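PDB 3PGV: haloacid dehalogenase-like hydrolase from Klebsiella pneumoniae subsp. pneumoniae, which probably acts as a metal-dependent phosphatase of the Cof family in the haloacid dehalogenase superfamily, and holds a calcium ion in this crystal. Local coordinates for residues 48-53 with 277-282; 56-61 with 219-224; 104-109 with 189-194; 121-126 with 130-135. One frame throughout, in Å; residues are numbered along the deposited sequence.

Contact 1: 48-53 with 277-282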
# COMPACT_ATOMS: atom_id res chain seq x y z
N LYS A 48 17.59 -7.08 10.62
CA LYS A 48 18.12 -7.95 11.69
C LYS A 48 18.79 -7.15 12.79
O LYS A 48 18.58 -7.43 13.96
CB LYS A 48 19.11 -8.98 11.11
CG LYS A 48 18.45 -10.27 10.65
CD LYS A 48 19.49 -11.36 10.40
N LEU A 49 19.62 -6.14 12.41
CA LEU A 49 20.35 -5.32 13.38
C LEU A 49 19.42 -4.50 14.27
O LEU A 49 19.66 -4.40 15.47
CB LEU A 49 21.37 -4.41 12.67
CG LEU A 49 22.59 -5.13 12.07
CD1 LEU A 49 23.26 -4.27 11.00
CD2 LEU A 49 23.59 -5.55 13.17
N LEU A 50 18.35 -3.94 13.68
CA LEU A 50 17.39 -3.13 14.44
C LEU A 50 16.44 -4.00 15.26
O LEU A 50 16.08 -3.63 16.37
CB LEU A 50 16.63 -2.19 13.51
CG LEU A 50 17.29 -0.81 13.23
CD1 LEU A 50 18.69 -0.95 12.67
CD2 LEU A 50 16.44 0.01 12.29
N THR A 51 16.09 -5.20 14.73
CA THR A 51 15.26 -6.18 15.46
C THR A 51 16.00 -6.65 16.72
O THR A 51 15.40 -6.75 17.78
CB THR A 51 14.87 -7.35 14.52
OG1 THR A 51 13.91 -6.88 13.60
CG2 THR A 51 14.31 -8.54 15.28
N ALA A 52 17.32 -6.89 16.60
CA ALA A 52 18.16 -7.30 17.74
C ALA A 52 18.20 -6.21 18.83
O ALA A 52 18.48 -6.52 19.99
CB ALA A 52 19.57 -7.61 17.26
N ARG A 53 17.90 -4.95 18.45
CA ARG A 53 17.90 -3.82 19.38
C ARG A 53 16.48 -3.44 19.86
O ARG A 53 16.30 -2.38 20.47
CB ARG A 53 18.65 -2.63 18.78
CG ARG A 53 20.17 -2.79 18.89
CD ARG A 53 20.90 -2.02 17.83
NE ARG A 53 22.35 -2.23 17.91
CZ ARG A 53 22.99 -3.26 17.36
NH1 ARG A 53 22.31 -4.21 16.72
NH2 ARG A 53 24.31 -3.37 17.46
N ARG A 277 19.96 2.59 4.91
CA ARG A 277 21.12 3.45 5.22
C ARG A 277 20.72 4.55 6.18
O ARG A 277 21.47 4.85 7.11
CB ARG A 277 21.73 4.03 3.94
CG ARG A 277 22.37 2.98 3.07
CD ARG A 277 23.03 3.54 1.81
NE ARG A 277 23.40 2.45 0.90
CZ ARG A 277 24.52 1.73 1.01
NH1 ARG A 277 25.42 2.03 1.95
NH2 ARG A 277 24.76 0.73 0.18
N TYR A 278 19.52 5.12 5.99
CA TYR A 278 18.97 6.15 6.88
C TYR A 278 18.75 5.56 8.27
O TYR A 278 19.09 6.20 9.26
CB TYR A 278 17.64 6.68 6.31
CG TYR A 278 17.07 7.87 7.06
CD1 TYR A 278 16.28 7.69 8.19
CD2 TYR A 278 17.27 9.16 6.59
CE1 TYR A 278 15.73 8.78 8.86
CE2 TYR A 278 16.71 10.26 7.25
CZ TYR A 278 15.93 10.06 8.38
OH TYR A 278 15.37 11.14 9.02
N LEU A 279 18.20 4.33 8.33
CA LEU A 279 17.93 3.63 9.58
C LEU A 279 19.21 3.31 10.35
O LEU A 279 19.26 3.52 11.56
CB LEU A 279 17.12 2.35 9.32
CG LEU A 279 15.66 2.56 8.84
CD1 LEU A 279 15.03 1.25 8.42
CD2 LEU A 279 14.82 3.22 9.92
N ARG A 280 20.27 2.84 9.64
CA ARG A 280 21.57 2.54 10.28
C ARG A 280 22.20 3.81 10.83
O ARG A 280 22.77 3.78 11.92
CB ARG A 280 22.54 1.86 9.29
CG ARG A 280 22.13 0.46 8.91
CD ARG A 280 23.31 -0.37 8.51
NE ARG A 280 22.90 -1.62 7.88
CZ ARG A 280 23.73 -2.61 7.57
NH1 ARG A 280 25.02 -2.51 7.87
NH2 ARG A 280 23.28 -3.70 6.98
N LYS A 281 22.07 4.94 10.10
CA LYS A 281 22.60 6.23 10.53
C LYS A 281 21.84 6.73 11.77
O LYS A 281 22.45 7.27 12.70
CB LYS A 281 22.50 7.26 9.38
CG LYS A 281 23.23 8.56 9.66
CD LYS A 281 23.11 9.53 8.50
N LEU A 282 20.53 6.46 11.82
CA LEU A 282 19.66 6.92 12.90
C LEU A 282 19.77 6.04 14.17
O LEU A 282 19.74 6.56 15.29
CB LEU A 282 18.21 6.96 12.40
CG LEU A 282 17.15 7.45 13.39
CD1 LEU A 282 17.39 8.90 13.79
CD2 LEU A 282 15.76 7.30 12.81
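Leu-279 and Arg-280, neighbours on helix 274-283, meet Leu-50 and Leu-49 of helix 41-51 in a small contact, one apolar pair and one methyl over a guanidinium, without a hydrogen bond across it. The backbones stay apart, CA of Leu-50 lying 8.2 Å from CA of Arg-280, so side chains alone span the gap. Leu-279 comes first: its CB takes the CD2 methyl of Leu-50 at 3.8 Å, the two side chains crossing at about a right angle, and Leu-279 also rests on Phe-231 of the sheet. Next, Arg-280 CB does not aim at the other helix, but the chain, extended from CG to NE (chi2 -154°, chi3 -168°), carries the guanidinium across to it. There the CD1 methyl of Leu-49 sits over the centre of one guanidinium face, 3.8 Å from Arg-280 CZ, while the N-H groups are used in other directions: NE bonds to Thr-46 OG1 and NH2 to the carbonyl oxygen of Tyr-42, whose ring also makes a cation-pi contact. Arg-280 thus ties the last helix to the turns preceding Leu-49. Two helices packed side by side against one face of a central, largely parallel sheet are characteristic of the Rossmann-like core domain of haloacid dehalogenase hydrolases.

Contact 2: 56-61 with 219-224; sequences NFVFAT and KMLGYT
Asn-56 opens the strand 56-60 and lies nearest Leu-221, their CA atoms 8.2 Å apart, near the C-terminal end of helix 210-220. No backbone bond joins the two segments. The helix closes in a Schellman motif: Gly-222 leaves helical geometry with positive phi (86°), and its N bonds back to Lys-219 O at 3.0 Å. This turn sends the chain on so that Leu-221 and Tyr-223, one before and one after the glycine, both face the strand. With CG anti to the carbonyl carbon (chi1 -72°), Leu-221 brings both methyls to Asn-56, and CD1 touches Val-58 too. Leu-221 CD1 lies 3.9 Å from Asn-56 CB and 4.1 Å from Val-58 CG2, bridging two residues on the same side of the strand, whereas Leu-221 CD2 touches Asn-56 OD1 at 3.7 Å. The leucine slides past both side chains in the opposite direction. On the other end of the amide, Asn-56 ND2 approaches Tyr-223 CE2 to 3.6 Å, with amide and ring planes 52° apart; this is packing, and the amide nitrogen makes a weak hydrogen bond to Gln-22 O instead. Strand 56-60 runs between strands 23-27 and 80-83, bonded through its backbone to Val-24 and Tyr-80. Leu-221 also touches Tyr-80, so the end of helix 210-220 spans two strands on one sheet face, while Phe-57 turns to the other face and packs on helix 41-51.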
# COMPACT_ATOMS: atom_id res chain seq x y z
N ASN A 56 10.57 -2.53 16.23
CA ASN A 56 9.47 -3.21 15.55
C ASN A 56 9.33 -2.72 14.14
O ASN A 56 9.47 -1.52 13.89
CB ASN A 56 8.16 -2.99 16.30
CG ASN A 56 8.17 -3.57 17.67
OD1 ASN A 56 7.94 -4.77 17.85
ND2 ASN A 56 8.54 -2.77 18.66
N PHE A 57 9.01 -3.62 13.21
CA PHE A 57 8.84 -3.25 11.81
C PHE A 57 7.46 -3.52 11.34
O PHE A 57 6.86 -4.55 11.68
CB PHE A 57 9.86 -3.97 10.93
CG PHE A 57 11.25 -3.39 11.01
CD1 PHE A 57 12.15 -3.84 11.97
CD2 PHE A 57 11.65 -2.39 10.14
CE1 PHE A 57 13.43 -3.29 12.05
CE2 PHE A 57 12.93 -1.84 10.22
CZ PHE A 57 13.82 -2.30 11.17
N VAL A 58 6.91 -2.59 10.56
CA VAL A 58 5.59 -2.72 9.96
C VAL A 58 5.72 -2.41 8.47
O VAL A 58 6.21 -1.34 8.12
CB VAL A 58 4.53 -1.81 10.66
CG1 VAL A 58 3.16 -1.98 10.02
CG2 VAL A 58 4.47 -2.10 12.16
N PHE A 59 5.36 -3.35 7.62
CA PHE A 59 5.46 -3.14 6.18
C PHE A 59 4.08 -2.90 5.58
O PHE A 59 3.11 -3.57 5.94
CB PHE A 59 6.20 -4.30 5.51
CG PHE A 59 7.58 -4.50 6.09
CD1 PHE A 59 8.59 -3.57 5.87
CD2 PHE A 59 7.83 -5.55 6.97
CE1 PHE A 59 9.83 -3.70 6.50
CE2 PHE A 59 9.09 -5.69 7.58
CZ PHE A 59 10.08 -4.77 7.33
N ALA A 60 3.96 -1.81 4.79
CA ALA A 60 2.67 -1.36 4.27
C ALA A 60 2.68 -1.27 2.77
O ALA A 60 3.44 -0.49 2.20
CB ALA A 60 2.30 -0.02 4.88
N THR A 61 1.82 -2.03 2.11
CA THR A 61 1.79 -2.05 0.66
C THR A 61 0.38 -1.99 0.11
O THR A 61 -0.59 -2.30 0.82
CB THR A 61 2.55 -3.29 0.15
OG1 THR A 61 2.53 -3.30 -1.29
CG2 THR A 61 1.99 -4.60 0.70
N LYS A 219 -0.88 0.45 17.94
CA LYS A 219 -1.65 0.18 19.15
C LYS A 219 -1.59 -1.31 19.54
O LYS A 219 -1.42 -1.62 20.72
CB LYS A 219 -3.10 0.66 19.00
CG LYS A 219 -3.22 2.18 19.00
CD LYS A 219 -4.63 2.65 18.68
CE LYS A 219 -4.71 4.16 18.70
NZ LYS A 219 -6.05 4.64 18.28
N MSE A 220 -1.62 -2.24 18.54
CA MSE A 220 -1.46 -3.69 18.82
C MSE A 220 -0.10 -3.95 19.47
O MSE A 220 0.02 -4.86 20.30
CB MSE A 220 -1.55 -4.51 17.52
CG MSE A 220 -2.87 -4.40 16.83
SE MSE A 220 -2.80 -5.25 15.09
CE MSE A 220 -4.42 -4.37 14.29
N LEU A 221 0.94 -3.18 19.06
CA LEU A 221 2.30 -3.33 19.58
C LEU A 221 2.49 -2.61 20.91
O LEU A 221 3.56 -2.72 21.52
CB LEU A 221 3.32 -2.82 18.54
CG LEU A 221 3.51 -3.68 17.31
CD1 LEU A 221 4.29 -2.93 16.22
CD2 LEU A 221 4.21 -5.02 17.66
N GLY A 222 1.47 -1.87 21.34
CA GLY A 222 1.51 -1.11 22.59
C GLY A 222 2.13 0.26 22.44
O GLY A 222 2.64 0.83 23.42
N TYR A 223 2.07 0.83 21.22
CA TYR A 223 2.65 2.14 20.91
C TYR A 223 1.61 3.07 20.27
O TYR A 223 0.45 2.69 20.12
CB TYR A 223 3.88 1.99 19.98
CG TYR A 223 5.01 1.21 20.61
CD1 TYR A 223 5.79 1.75 21.62
CD2 TYR A 223 5.31 -0.08 20.17
CE1 TYR A 223 6.82 1.02 22.23
CE2 TYR A 223 6.35 -0.82 20.75
CZ TYR A 223 7.10 -0.27 21.78
OH TYR A 223 8.12 -0.99 22.35
N THR A 224 2.02 4.29 19.91
CA THR A 224 1.16 5.26 19.22
C THR A 224 1.84 5.69 17.92
O THR A 224 2.97 5.27 17.65
CB THR A 224 0.89 6.48 20.13
OG1 THR A 224 2.10 7.21 20.32
CG2 THR A 224 0.29 6.09 21.48

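Contact 3: 104-109 with 189-194; sequences RDIAAD and DRVNVS
Asp-105 and Arg-190 form the polar half of this contact, a salt bridge between the first turn of helix 104-110 and the 3-10 turn that leads into strand 191-195. Arg-190 grips the carboxylate end-on with two nitrogens: its NH2 donates to Asp-105 OD1 at 2.8 Å and its NH1 to Asp-105 OD2 at 2.9 Å, each oxygen using its syn lone pair. The planes of the two groups are only 14° apart, and a third, weak bond runs from NH2 to OD2. Two torsions bring the groups together: Asp-105 holds CG between its backbone N and carbonyl carbon (chi1 62°), and the arginine chain bends at chi3 (67°).

The van der Waals packing belongs to Ile-106. Its CD1 methyl lies over the centre of one face of the Arg-190 guanidinium, 3.5 Å from CZ, and equally close to CB of the same arginine, so it fills the inside of the bend. Ile-106 CG2, the other branch, makes an apolar contact with Val-191 CG1 at 3.6 Å. Outside the two segments, Ile-106 touches Trp-187 of helix 173-187 and Val-191 touches Val-203 of the adjoining strand, which places the contact where two helices cover a face of the six-stranded sheet.

Arg-190 NH2 also forms a salt bridge with Asp-103, so this arginine faces two carboxylates just ahead of and within the first helical turn. With the isoleucine against its face and the carboxylate at its edge, the guanidinium is fixed in rotation, and the two acidic groups would probably stabilise its positive charge.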
# COMPACT_ATOMS: atom_id res chain seq x y z
N ARG A 104 -20.95 -2.25 0.47
CA ARG A 104 -21.51 -3.06 -0.62
C ARG A 104 -22.02 -2.22 -1.80
O ARG A 104 -21.73 -2.54 -2.95
CB ARG A 104 -22.63 -3.97 -0.08
CG ARG A 104 -22.95 -5.14 -0.99
CD ARG A 104 -24.14 -5.93 -0.47
NE ARG A 104 -24.43 -7.09 -1.32
CZ ARG A 104 -25.14 -7.03 -2.44
NH1 ARG A 104 -25.62 -5.87 -2.88
NH2 ARG A 104 -25.34 -8.13 -3.16
N ASP A 105 -22.79 -1.17 -1.52
CA ASP A 105 -23.37 -0.31 -2.56
C ASP A 105 -22.27 0.38 -3.37
O ASP A 105 -22.41 0.52 -4.59
CB ASP A 105 -24.34 0.72 -1.96
CG ASP A 105 -23.68 1.67 -0.98
OD1 ASP A 105 -22.94 1.19 -0.09
OD2 ASP A 105 -23.87 2.89 -1.12
N ILE A 106 -21.17 0.79 -2.70
CA ILE A 106 -20.05 1.48 -3.36
C ILE A 106 -19.26 0.49 -4.23
O ILE A 106 -18.98 0.78 -5.39
CB ILE A 106 -19.15 2.22 -2.34
CG1 ILE A 106 -19.97 3.23 -1.50
CG2 ILE A 106 -17.95 2.90 -3.04
CD1 ILE A 106 -19.13 4.09 -0.56
N ALA A 107 -18.97 -0.71 -3.68
CA ALA A 107 -18.29 -1.76 -4.43
C ALA A 107 -19.09 -2.13 -5.72
O ALA A 107 -18.53 -2.14 -6.80
CB ALA A 107 -18.09 -2.98 -3.56
N ALA A 108 -20.41 -2.30 -5.58
CA ALA A 108 -21.28 -2.63 -6.72
C ALA A 108 -21.18 -1.60 -7.83
O ALA A 108 -21.08 -1.97 -9.01
CB ALA A 108 -22.72 -2.78 -6.26
N ASP A 109 -21.16 -0.28 -7.46
CA ASP A 109 -21.04 0.81 -8.42
C ASP A 109 -19.65 0.87 -9.03
O ASP A 109 -19.52 1.07 -10.23
CB ASP A 109 -21.41 2.16 -7.78
CG ASP A 109 -22.90 2.30 -7.43
OD1 ASP A 109 -23.72 1.59 -8.06
OD2 ASP A 109 -23.23 3.13 -6.57
N ASP A 189 -16.40 11.10 2.32
CA ASP A 189 -15.84 10.33 3.45
C ASP A 189 -15.95 8.81 3.29
O ASP A 189 -15.24 8.08 3.98
CB ASP A 189 -16.55 10.74 4.77
CG ASP A 189 -16.16 12.09 5.30
OD1 ASP A 189 -15.28 12.74 4.69
OD2 ASP A 189 -16.70 12.48 6.37
N ARG A 190 -16.93 8.34 2.50
CA ARG A 190 -17.21 6.91 2.35
C ARG A 190 -16.13 6.14 1.57
O ARG A 190 -16.11 4.90 1.61
CB ARG A 190 -18.59 6.69 1.71
CG ARG A 190 -19.73 7.25 2.52
CD ARG A 190 -21.06 6.80 1.95
NE ARG A 190 -21.25 5.36 2.11
CZ ARG A 190 -22.01 4.62 1.32
NH1 ARG A 190 -22.63 5.16 0.28
NH2 ARG A 190 -22.12 3.32 1.52
N VAL A 191 -15.23 6.86 0.88
CA VAL A 191 -14.15 6.23 0.11
C VAL A 191 -12.81 6.90 0.41
O VAL A 191 -12.77 8.07 0.78
CB VAL A 191 -14.41 6.21 -1.44
CG1 VAL A 191 -15.59 5.30 -1.80
CG2 VAL A 191 -14.62 7.63 -2.00
N ASN A 192 -11.73 6.16 0.20
CA ASN A 192 -10.40 6.72 0.14
C ASN A 192 -9.88 6.45 -1.27
O ASN A 192 -9.64 5.29 -1.64
CB ASN A 192 -9.47 6.09 1.18
CG ASN A 192 -8.01 6.52 0.98
OD1 ASN A 192 -7.71 7.59 0.42
ND2 ASN A 192 -7.08 5.68 1.41
N VAL A 193 -9.81 7.51 -2.09
CA VAL A 193 -9.31 7.40 -3.46
C VAL A 193 -7.84 7.81 -3.49
O VAL A 193 -7.50 8.92 -3.07
CB VAL A 193 -10.18 8.23 -4.45
CG1 VAL A 193 -9.67 8.09 -5.88
CG2 VAL A 193 -11.65 7.82 -4.36
N SER A 194 -6.97 6.92 -3.95
CA SER A 194 -5.54 7.23 -4.06
C SER A 194 -4.91 6.64 -5.29
O SER A 194 -5.13 5.46 -5.59
CB SER A 194 -4.78 6.73 -2.82
OG SER A 194 -5.15 7.43 -1.65

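Contact 4: 121-126 with 130-135; sequences VTNVYR and WYMNRH. With EDO (1,2-ethanediol), chain I.
Tyr-125 turns the CE1 edge of its ring into the face of Trp-130, CE1 standing 3.6 Å from Trp-130 CD1 with the ring planes at 85°, an offset edge-to-face pair. Beside it the indole, swung out with CG anti to the backbone N (chi1 166°), lies alongside the Asn-123 amide. Trp-130 NE1 donates in the ring plane to a lone pair of Asn-123 OD1 at 3.2 Å, an oxygen that also accepts from Arg-136. The CG of selenomethionine Met-132 presses against that same OD1 and also meets the Val-121 CG1 methyl at 3.5 Å. Tyr-125, Trp-130, Asn-123 and Met-132 thus interlock as one row of bumps on one face of the two strands. Trp-130 N donates to O2 of a bound 1,2-ethanediol (2.7 Å), probably from the crystallisation liquor.

The strands form an antiparallel beta hairpin inside the six-stranded sheet of the second, cap-like domain, as in Cof-type members of the superfamily. Val-124 and Tyr-131 are its hydrogen-bonded pair: Tyr-131 N reaches Val-124 O at 2.8 Å, nearly straight at 173°, and Val-124 N returns the bond. On their face Val-124 CB abuts Tyr-131 CB at 4.1 Å. Tyr-131 CD1 lies beside Arg-126 CB.

Past the strand end Asn-133 folds its amide back over Thr-122. Asn-133 OD1 takes Thr-122 N at 2.8 Å, with the donor above the carbonyl plane, while Asn-133 N bonds to Thr-122 O. A water accepts from both Asn-133 ND2 and Thr-122 OG1, bridging the two side chains.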
# COMPACT_ATOMS: atom_id res chain seq x y z
N VAL A 121 -9.12 -0.30 -17.41
CA VAL A 121 -9.45 -1.65 -16.96
C VAL A 121 -9.81 -1.58 -15.46
O VAL A 121 -9.10 -0.94 -14.68
CB VAL A 121 -8.28 -2.66 -17.22
CG1 VAL A 121 -8.54 -4.00 -16.52
CG2 VAL A 121 -8.05 -2.87 -18.72
N THR A 122 -10.95 -2.18 -15.08
CA THR A 122 -11.38 -2.20 -13.67
C THR A 122 -10.89 -3.48 -12.99
O THR A 122 -11.19 -4.59 -13.45
CB THR A 122 -12.89 -2.02 -13.56
OG1 THR A 122 -13.27 -0.81 -14.22
CG2 THR A 122 -13.38 -1.99 -12.08
N ASN A 123 -10.14 -3.32 -11.89
CA ASN A 123 -9.61 -4.45 -11.13
C ASN A 123 -10.22 -4.49 -9.76
O ASN A 123 -10.49 -3.44 -9.17
CB ASN A 123 -8.09 -4.37 -11.03
CG ASN A 123 -7.38 -4.39 -12.33
OD1 ASN A 123 -6.88 -5.41 -12.77
ND2 ASN A 123 -7.25 -3.23 -12.96
N VAL A 124 -10.44 -5.70 -9.23
CA VAL A 124 -11.07 -5.88 -7.92
C VAL A 124 -10.29 -6.93 -7.10
O VAL A 124 -10.00 -8.02 -7.60
CB VAL A 124 -12.57 -6.31 -8.09
CG1 VAL A 124 -13.22 -6.56 -6.74
CG2 VAL A 124 -13.35 -5.28 -8.89
N TYR A 125 -10.00 -6.62 -5.82
CA TYR A 125 -9.51 -7.63 -4.88
C TYR A 125 -10.65 -8.02 -3.97
O TYR A 125 -11.08 -7.22 -3.15
CB TYR A 125 -8.32 -7.12 -4.05
CG TYR A 125 -7.00 -7.03 -4.80
CD1 TYR A 125 -6.83 -7.65 -6.04
CD2 TYR A 125 -5.90 -6.39 -4.24
CE1 TYR A 125 -5.63 -7.57 -6.73
CE2 TYR A 125 -4.69 -6.29 -4.92
CZ TYR A 125 -4.56 -6.89 -6.17
OH TYR A 125 -3.35 -6.80 -6.84
N ARG A 126 -11.24 -9.20 -4.22
CA ARG A 126 -12.29 -9.75 -3.38
C ARG A 126 -11.73 -10.90 -2.60
O ARG A 126 -11.40 -11.94 -3.19
CB ARG A 126 -13.48 -10.23 -4.23
CG ARG A 126 -14.62 -10.75 -3.39
CD ARG A 126 -15.80 -11.20 -4.22
NE ARG A 126 -16.94 -11.52 -3.37
CZ ARG A 126 -17.08 -12.67 -2.72
NH1 ARG A 126 -16.17 -13.62 -2.84
NH2 ARG A 126 -18.14 -12.87 -1.95
N TRP A 130 -8.55 -12.05 -7.38
CA TRP A 130 -8.34 -10.87 -8.18
C TRP A 130 -9.21 -10.94 -9.41
O TRP A 130 -9.18 -11.94 -10.13
CB TRP A 130 -6.85 -10.75 -8.55
CG TRP A 130 -6.52 -9.77 -9.63
CD1 TRP A 130 -7.12 -8.57 -9.87
CD2 TRP A 130 -5.35 -9.80 -10.48
NE1 TRP A 130 -6.46 -7.90 -10.88
CE2 TRP A 130 -5.34 -8.61 -11.24
CE3 TRP A 130 -4.30 -10.73 -10.66
CZ2 TRP A 130 -4.38 -8.36 -12.22
CZ3 TRP A 130 -3.34 -10.47 -11.62
CH2 TRP A 130 -3.38 -9.30 -12.39
N TYR A 131 -10.10 -9.94 -9.57
CA TYR A 131 -11.02 -9.87 -10.70
C TYR A 131 -10.69 -8.71 -11.61
O TYR A 131 -10.19 -7.69 -11.16
CB TYR A 131 -12.48 -9.80 -10.22
CG TYR A 131 -12.99 -11.11 -9.67
CD1 TYR A 131 -12.85 -11.43 -8.32
CD2 TYR A 131 -13.59 -12.05 -10.51
CE1 TYR A 131 -13.31 -12.65 -7.81
CE2 TYR A 131 -14.02 -13.28 -10.02
CZ TYR A 131 -13.89 -13.57 -8.66
OH TYR A 131 -14.35 -14.77 -8.17
N MSE A 132 -10.98 -8.87 -12.89
CA MSE A 132 -10.71 -7.87 -13.91
C MSE A 132 -11.90 -7.84 -14.86
O MSE A 132 -12.47 -8.90 -15.16
CB MSE A 132 -9.45 -8.26 -14.66
CG MSE A 132 -8.53 -7.14 -14.91
SE MSE A 132 -6.83 -7.73 -15.64
CE MSE A 132 -7.43 -8.57 -17.17
N ASN A 133 -12.35 -6.64 -15.28
CA ASN A 133 -13.54 -6.55 -16.15
C ASN A 133 -13.28 -7.02 -17.57
O ASN A 133 -14.19 -7.56 -18.21
CB ASN A 133 -14.18 -5.15 -16.11
CG ASN A 133 -13.31 -4.05 -16.66
OD1 ASN A 133 -12.08 -4.13 -16.69
ND2 ASN A 133 -13.94 -2.92 -16.97
N ARG A 134 -12.03 -6.89 -18.05
CA ARG A 134 -11.61 -7.38 -19.36
C ARG A 134 -10.09 -7.48 -19.43
O ARG A 134 -9.41 -6.83 -18.65
CB ARG A 134 -12.16 -6.49 -20.49
CG ARG A 134 -11.49 -5.14 -20.58
CD ARG A 134 -12.13 -4.30 -21.65
NE ARG A 134 -12.97 -3.25 -21.08
CZ ARG A 134 -12.53 -2.03 -20.80
NH1 ARG A 134 -11.28 -1.69 -21.07
NH2 ARG A 134 -13.35 -1.14 -20.26
N HIS A 135 -9.56 -8.29 -20.36
CA HIS A 135 -8.10 -8.43 -20.56
C HIS A 135 -7.45 -7.07 -20.78
O HIS A 135 -8.00 -6.23 -21.52
CB HIS A 135 -7.80 -9.35 -21.75
CG HIS A 135 -8.31 -10.75 -21.59
ND1 HIS A 135 -7.67 -11.66 -20.78
CD2 HIS A 135 -9.34 -11.37 -22.22
CE1 HIS A 135 -8.35 -12.79 -20.89
NE2 HIS A 135 -9.36 -12.66 -21.76
C1 EDO I . -8.43 -15.35 -8.97
O1 EDO I . -8.82 -16.71 -9.23
C2 EDO I . -7.42 -15.35 -7.82
O2 EDO I . -6.76 -14.07 -7.74
O HOH W 1 -13.11 -0.23 -17.07

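Contacts 1 and 2 belong to the core domain and share a border: Phe-57 of contact 2, pointing away from 219-224, packs its CZ 3.7 Å from CB of Leu-50 in contact 1. Contacts 3 and 4 lie in the other domain, their centres about 15 Å apart and their nearest atoms about 6 Å, and both reach the same six-stranded sheet. Contact 1 is remote from this pair, about 39 Å between centres in each case. The calcium ion, bound by Asp-27, Asp-29 and Asp-233, lies between: the side chain of Val-58 is about 10 Å from that of Asp-27, and that of Tyr-125 about 13 Å from the ion.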